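Local coordinates for protein dioxygenase (Pseudomonas brassicacearum, PDB 5V2D) that probably cleaves the central double bond of lignin-derived stilbenes with molecular oxygen, using a non-haem iron centre held by four histidines, at residues G313-I326 with L343-N355. Sequence-based numbering, arbitrary orientation.
Sequences GKVYVDMPVTGGNI and LAACLMRWTFDLN
R349 grips D318 side-on: NE lies 2.8 Å from D318 OD2 and NH2 lies 2.7 Å from D318 OD1, both N-H bonds within a few degrees of straight. Each carboxylate oxygen offers its syn lone pair, and the two flat groups are nearly coplanar, 4° apart, so this bidentate salt bridge fixes the rotation of both. The arginine leaves the strand with CG anti to its backbone N (chi1 174°) and bends at chi3, which lays the guanidinium edge along the carboxylate of D318, opposite it in a non-hydrogen-bonded backbone pair. On the same face, T351 meets the Y316 ring at its edge, OG1 being 3.4 Å from Y316 CD2.

V317, M319, V321, W350 and F352 line the other face. M319 lays CG in plane at the W350 ring edge, while SD makes a Met-aromatic contact oblique to the ring, 4.4 Å from the centroid of its five-membered ring. The W350 NE1 is buried without a hydrogen-bond partner; V321 CG2 packs 3.6 Å from it. F352 takes V317 CG2 at its ring edge, in plane.

Paired backbone hydrogen bonds from V315–F352 to M319–M348 join strands 314-322 and 345-353, which 301-311 and 364-365 flank in a four-stranded antiparallel sheet, one blade of the beta-propeller characteristic of carotenoid cleavage oxygenases. The angle of 141° between the strand directions reflects the twist of the strand pair. Pairing slackens at V321, where the bond from C346 N to V321 O is weak, at 3.4 Å.

Further out, Y385 OH also hydrogen-bonds D318 OD1, giving that oxygen a second partner. F279, of strand 276-283 in another sheet, meets both W350 and F352. The P320 side chain comes to about 10 Å from the iron, whose ligand H304 lies on the adjoining strand 301-311.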
loop_
_atom_site.group_PDB
_atom_site.type_symbol
_atom_site.label_atom_id
_atom_site.label_comp_id
_atom_site.label_asym_id
_atom_site.label_seq_id
_atom_site.Cartn_x
_atom_site.Cartn_y
_atom_site.Cartn_z
ATOM N N GLY A 313 13.040 15.626 22.405
ATOM C CA GLY A 313 11.574 15.855 22.436
ATOM C C GLY A 313 10.805 15.552 21.138
ATOM O O GLY A 313 9.616 15.940 21.079
ATOM N N LYS A 314 11.499 15.087 20.082
ATOM C CA LYS A 314 11.007 15.379 18.750
ATOM C C LYS A 314 10.819 14.107 17.971
ATOM O O LYS A 314 11.695 13.242 17.937
ATOM C CB LYS A 314 11.994 16.258 18.021
ATOM C CG LYS A 314 12.144 17.635 18.676
ATOM C CD LYS A 314 13.466 18.257 18.310
ATOM C CE LYS A 314 13.955 18.960 19.585
ATOM N NZ LYS A 314 14.126 20.358 19.213
ATOM N N VAL A 315 9.700 14.041 17.289
ATOM C CA VAL A 315 9.384 12.939 16.407
ATOM C C VAL A 315 9.488 13.414 14.946
ATOM O O VAL A 315 8.892 14.431 14.578
ATOM C CB VAL A 315 7.951 12.472 16.707
ATOM C CG1 VAL A 315 7.659 11.251 15.846
ATOM C CG2 VAL A 315 7.860 12.061 18.146
ATOM N N TYR A 316 10.220 12.680 14.120
ATOM C CA TYR A 316 10.383 13.010 12.741
ATOM C C TYR A 316 9.690 11.951 11.868
ATOM O O TYR A 316 9.943 10.751 12.037
ATOM C CB TYR A 316 11.890 13.082 12.407
ATOM C CG TYR A 316 12.660 14.041 13.274
ATOM C CD1 TYR A 316 13.324 13.593 14.405
ATOM C CD2 TYR A 316 12.747 15.404 12.960
ATOM C CE1 TYR A 316 14.038 14.465 15.201
ATOM C CE2 TYR A 316 13.481 16.291 13.753
ATOM C CZ TYR A 316 14.109 15.817 14.853
ATOM O OH TYR A 316 14.817 16.659 15.699
ATOM N N VAL A 317 8.907 12.391 10.889
ATOM C CA VAL A 317 8.225 11.474 9.973
ATOM C C VAL A 317 8.472 11.913 8.543
ATOM O O VAL A 317 8.138 13.042 8.174
ATOM C CB VAL A 317 6.720 11.479 10.240
ATOM C CG1 VAL A 317 6.020 10.470 9.366
ATOM C CG2 VAL A 317 6.458 11.058 11.692
ATOM N N ASP A 318 8.976 11.022 7.723
ATOM C CA ASP A 318 9.241 11.258 6.303
ATOM C C ASP A 318 8.196 10.599 5.426
ATOM O O ASP A 318 7.890 9.403 5.599
ATOM C CB ASP A 318 10.638 10.764 5.927
ATOM C CG ASP A 318 11.760 11.481 6.724
ATOM O OD1 ASP A 318 12.911 10.920 6.890
ATOM O OD2 ASP A 318 11.485 12.602 7.194
ATOM N N MET A 319 7.621 11.373 4.515
ATOM C CA MET A 319 6.576 10.889 3.644
ATOM C C MET A 319 6.365 11.855 2.456
ATOM O O MET A 319 6.567 13.029 2.601
ATOM C CB MET A 319 5.231 10.824 4.402
ATOM C CG MET A 319 4.773 12.145 4.922
ATOM S SD MET A 319 3.045 12.218 5.520
ATOM C CE MET A 319 3.267 11.391 7.053
ATOM N N PRO A 320 5.838 11.349 1.336
ATOM C CA PRO A 320 5.290 12.253 0.304
ATOM C C PRO A 320 4.136 13.022 0.906
ATOM O O PRO A 320 3.398 12.485 1.779
ATOM C CB PRO A 320 4.829 11.310 -0.802
ATOM C CG PRO A 320 5.486 10.012 -0.503
ATOM C CD PRO A 320 5.665 9.941 0.990
ATOM N N VAL A 321 4.025 14.280 0.484
ATOM C CA VAL A 321 2.909 15.132 0.794
ATOM C C VAL A 321 2.459 15.775 -0.530
ATOM O O VAL A 321 3.323 16.278 -1.310
ATOM C CB VAL A 321 3.288 16.181 1.796
ATOM C CG1 VAL A 321 2.068 17.080 2.128
ATOM C CG2 VAL A 321 3.759 15.553 3.100
ATOM N N THR A 322 1.166 15.706 -0.813
ATOM C CA THR A 322 0.649 16.228 -2.062
ATOM C C THR A 322 -0.264 17.393 -1.758
ATOM O O THR A 322 -1.081 17.329 -0.845
ATOM C CB THR A 322 -0.150 15.158 -2.802
ATOM O OG1 THR A 322 0.725 14.080 -3.024
ATOM C CG2 THR A 322 -0.706 15.658 -4.146
ATOM N N GLY A 323 -0.136 18.462 -2.532
ATOM C CA GLY A 323 -0.929 19.679 -2.250
ATOM C C GLY A 323 -2.318 19.703 -2.884
ATOM O O GLY A 323 -2.665 20.694 -3.487
ATOM N N GLY A 324 -3.136 18.664 -2.683
ATOM C CA GLY A 324 -4.555 18.666 -3.062
ATOM C C GLY A 324 -5.085 17.253 -3.161
ATOM O O GLY A 324 -4.335 16.303 -2.929
ATOM N N ASN A 325 -6.370 17.118 -3.509
ATOM C CA ASN A 325 -7.024 15.830 -3.546
ATOM C C ASN A 325 -6.619 15.024 -4.800
ATOM O O ASN A 325 -7.021 15.363 -5.913
ATOM C CB ASN A 325 -8.540 15.957 -3.536
ATOM C CG ASN A 325 -9.228 14.630 -3.423
ATOM O OD1 ASN A 325 -8.606 13.674 -3.002
ATOM N ND2 ASN A 325 -10.505 14.559 -3.821
ATOM N N ILE A 326 -5.878 13.943 -4.585
ATOM C CA ILE A 326 -5.542 12.998 -5.684
ATOM C C ILE A 326 -6.593 11.870 -5.872
ATOM O O ILE A 326 -6.534 11.104 -6.827
ATOM C CB ILE A 326 -4.156 12.382 -5.407
ATOM C CG1 ILE A 326 -3.517 11.889 -6.729
ATOM C CG2 ILE A 326 -4.253 11.292 -4.339
ATOM C CD1 ILE A 326 -1.972 11.726 -6.700
ATOM N N LEU A 343 -0.924 19.214 -9.240
ATOM C CA LEU A 343 -0.645 19.123 -7.786
ATOM C C LEU A 343 0.847 19.049 -7.472
ATOM O O LEU A 343 1.508 18.172 -7.914
ATOM C CB LEU A 343 -1.339 17.902 -7.191
ATOM C CG LEU A 343 -2.867 17.936 -7.314
ATOM C CD1 LEU A 343 -3.559 16.677 -6.782
ATOM C CD2 LEU A 343 -3.460 19.252 -6.738
ATOM N N ALA A 344 1.344 19.953 -6.643
ATOM C CA ALA A 344 2.693 19.883 -6.148
ATOM C C ALA A 344 2.780 18.665 -5.166
ATOM O O ALA A 344 1.905 18.459 -4.336
ATOM C CB ALA A 344 3.041 21.164 -5.426
ATOM N N ALA A 345 3.814 17.858 -5.310
ATOM C CA ALA A 345 4.088 16.737 -4.428
ATOM C C ALA A 345 5.625 16.600 -4.343
ATOM O O ALA A 345 6.341 16.804 -5.310
ATOM C CB ALA A 345 3.451 15.460 -4.965
ATOM N N CYS A 346 6.106 16.235 -3.184
ATOM C CA CYS A 346 7.488 15.845 -3.005
ATOM C C CYS A 346 7.595 15.078 -1.670
ATOM O O CYS A 346 6.635 15.054 -0.900
ATOM C CB CYS A 346 8.389 17.155 -3.023
ATOM S SG CYS A 346 8.075 18.202 -1.572
ATOM N N LEU A 347 8.729 14.433 -1.447
ATOM C CA LEU A 347 9.057 13.831 -0.167
ATOM C C LEU A 347 9.313 14.938 0.854
ATOM O O LEU A 347 10.072 15.878 0.580
ATOM C CB LEU A 347 10.293 12.904 -0.279
ATOM C CG LEU A 347 10.524 12.012 0.949
ATOM C CD1 LEU A 347 9.498 10.884 1.091
ATOM C CD2 LEU A 347 11.913 11.458 0.872
ATOM N N MET A 348 8.690 14.830 2.024
ATOM C CA MET A 348 8.829 15.799 3.105
ATOM C C MET A 348 9.129 15.185 4.440
ATOM O O MET A 348 8.851 14.002 4.691
ATOM C CB MET A 348 7.528 16.595 3.230
ATOM C CG MET A 348 7.075 17.113 1.912
ATOM S SD MET A 348 6.407 18.735 1.751
ATOM C CE MET A 348 7.860 19.577 2.023
ATOM N N ARG A 349 9.701 16.002 5.327
ATOM C CA ARG A 349 9.942 15.616 6.700
ATOM C C ARG A 349 9.040 16.482 7.560
ATOM O O ARG A 349 9.115 17.719 7.497
ATOM C CB ARG A 349 11.363 15.824 7.130
ATOM C CG ARG A 349 11.601 15.562 8.625
ATOM C CD ARG A 349 13.091 15.367 8.956
ATOM N NE ARG A 349 13.520 14.064 8.434
ATOM C CZ ARG A 349 14.735 13.560 8.497
ATOM N NH1 ARG A 349 15.687 14.249 9.178
ATOM N NH2 ARG A 349 14.966 12.345 7.994
ATOM N N TRP A 350 8.236 15.837 8.388
ATOM C CA TRP A 350 7.496 16.523 9.454
ATOM C C TRP A 350 8.276 16.377 10.763
ATOM O O TRP A 350 8.827 15.310 11.056
ATOM C CB TRP A 350 6.156 15.850 9.657
ATOM C CG TRP A 350 5.266 15.854 8.499
ATOM C CD1 TRP A 350 5.139 14.870 7.605
ATOM C CD2 TRP A 350 4.251 16.810 8.204
ATOM N NE1 TRP A 350 4.147 15.181 6.697
ATOM C CE2 TRP A 350 3.562 16.349 7.071
ATOM C CE3 TRP A 350 3.868 18.032 8.772
ATOM C CZ2 TRP A 350 2.551 17.063 6.464
ATOM C CZ3 TRP A 350 2.848 18.755 8.140
ATOM C CH2 TRP A 350 2.202 18.270 7.032
ATOM N N THR A 351 8.279 17.431 11.587
ATOM C CA THR A 351 8.939 17.436 12.869
ATOM C C THR A 351 7.867 17.824 13.929
ATOM O O THR A 351 7.213 18.900 13.794
ATOM C CB THR A 351 10.022 18.511 12.848
ATOM O OG1 THR A 351 11.009 18.150 11.851
ATOM C CG2 THR A 351 10.737 18.583 14.235
ATOM N N PHE A 352 7.597 16.927 14.866
ATOM C CA PHE A 352 6.577 17.125 15.892
ATOM C C PHE A 352 7.382 17.279 17.212
ATOM O O PHE A 352 7.918 16.314 17.744
ATOM C CB PHE A 352 5.601 15.944 15.985
ATOM C CG PHE A 352 4.897 15.658 14.697
ATOM C CD1 PHE A 352 5.353 14.639 13.866
ATOM C CD2 PHE A 352 3.913 16.473 14.222
ATOM C CE1 PHE A 352 4.702 14.348 12.688
ATOM C CE2 PHE A 352 3.275 16.208 13.030
ATOM C CZ PHE A 352 3.685 15.139 12.243
ATOM N N ASP A 353 7.462 18.517 17.672
ATOM C CA ASP A 353 8.240 18.860 18.859
ATOM C C ASP A 353 7.293 18.823 20.018
ATOM O O ASP A 353 6.425 19.753 20.148
ATOM C CB ASP A 353 8.872 20.236 18.717
ATOM C CG ASP A 353 9.817 20.585 19.913
ATOM O OD1 ASP A 353 9.843 19.860 20.961
ATOM O OD2 ASP A 353 10.645 21.496 19.691
ATOM N N LEU A 354 7.404 17.755 20.824
ATOM C CA LEU A 354 6.455 17.569 21.886
ATOM C C LEU A 354 6.602 18.655 23.037
ATOM O O LEU A 354 5.720 18.777 23.873
ATOM C CB LEU A 354 6.649 16.183 22.491
ATOM C CG LEU A 354 5.780 14.967 22.202
ATOM C CD1 LEU A 354 4.469 15.224 21.423
ATOM C CD2 LEU A 354 6.634 13.824 21.650
ATOM N N ASN A 355 7.757 19.313 23.056
ATOM C CA ASN A 355 8.035 20.350 24.114
ATOM C C ASN A 355 7.812 21.749 23.685
ATOM O O ASN A 355 8.334 22.703 24.279
ATOM C CB ASN A 355 9.479 20.229 24.536
ATOM C CG ASN A 355 9.727 18.916 25.183
ATOM O OD1 ASN A 355 8.838 18.455 25.909
ATOM N ND2 ASN A 355 10.815 18.253 24.812
#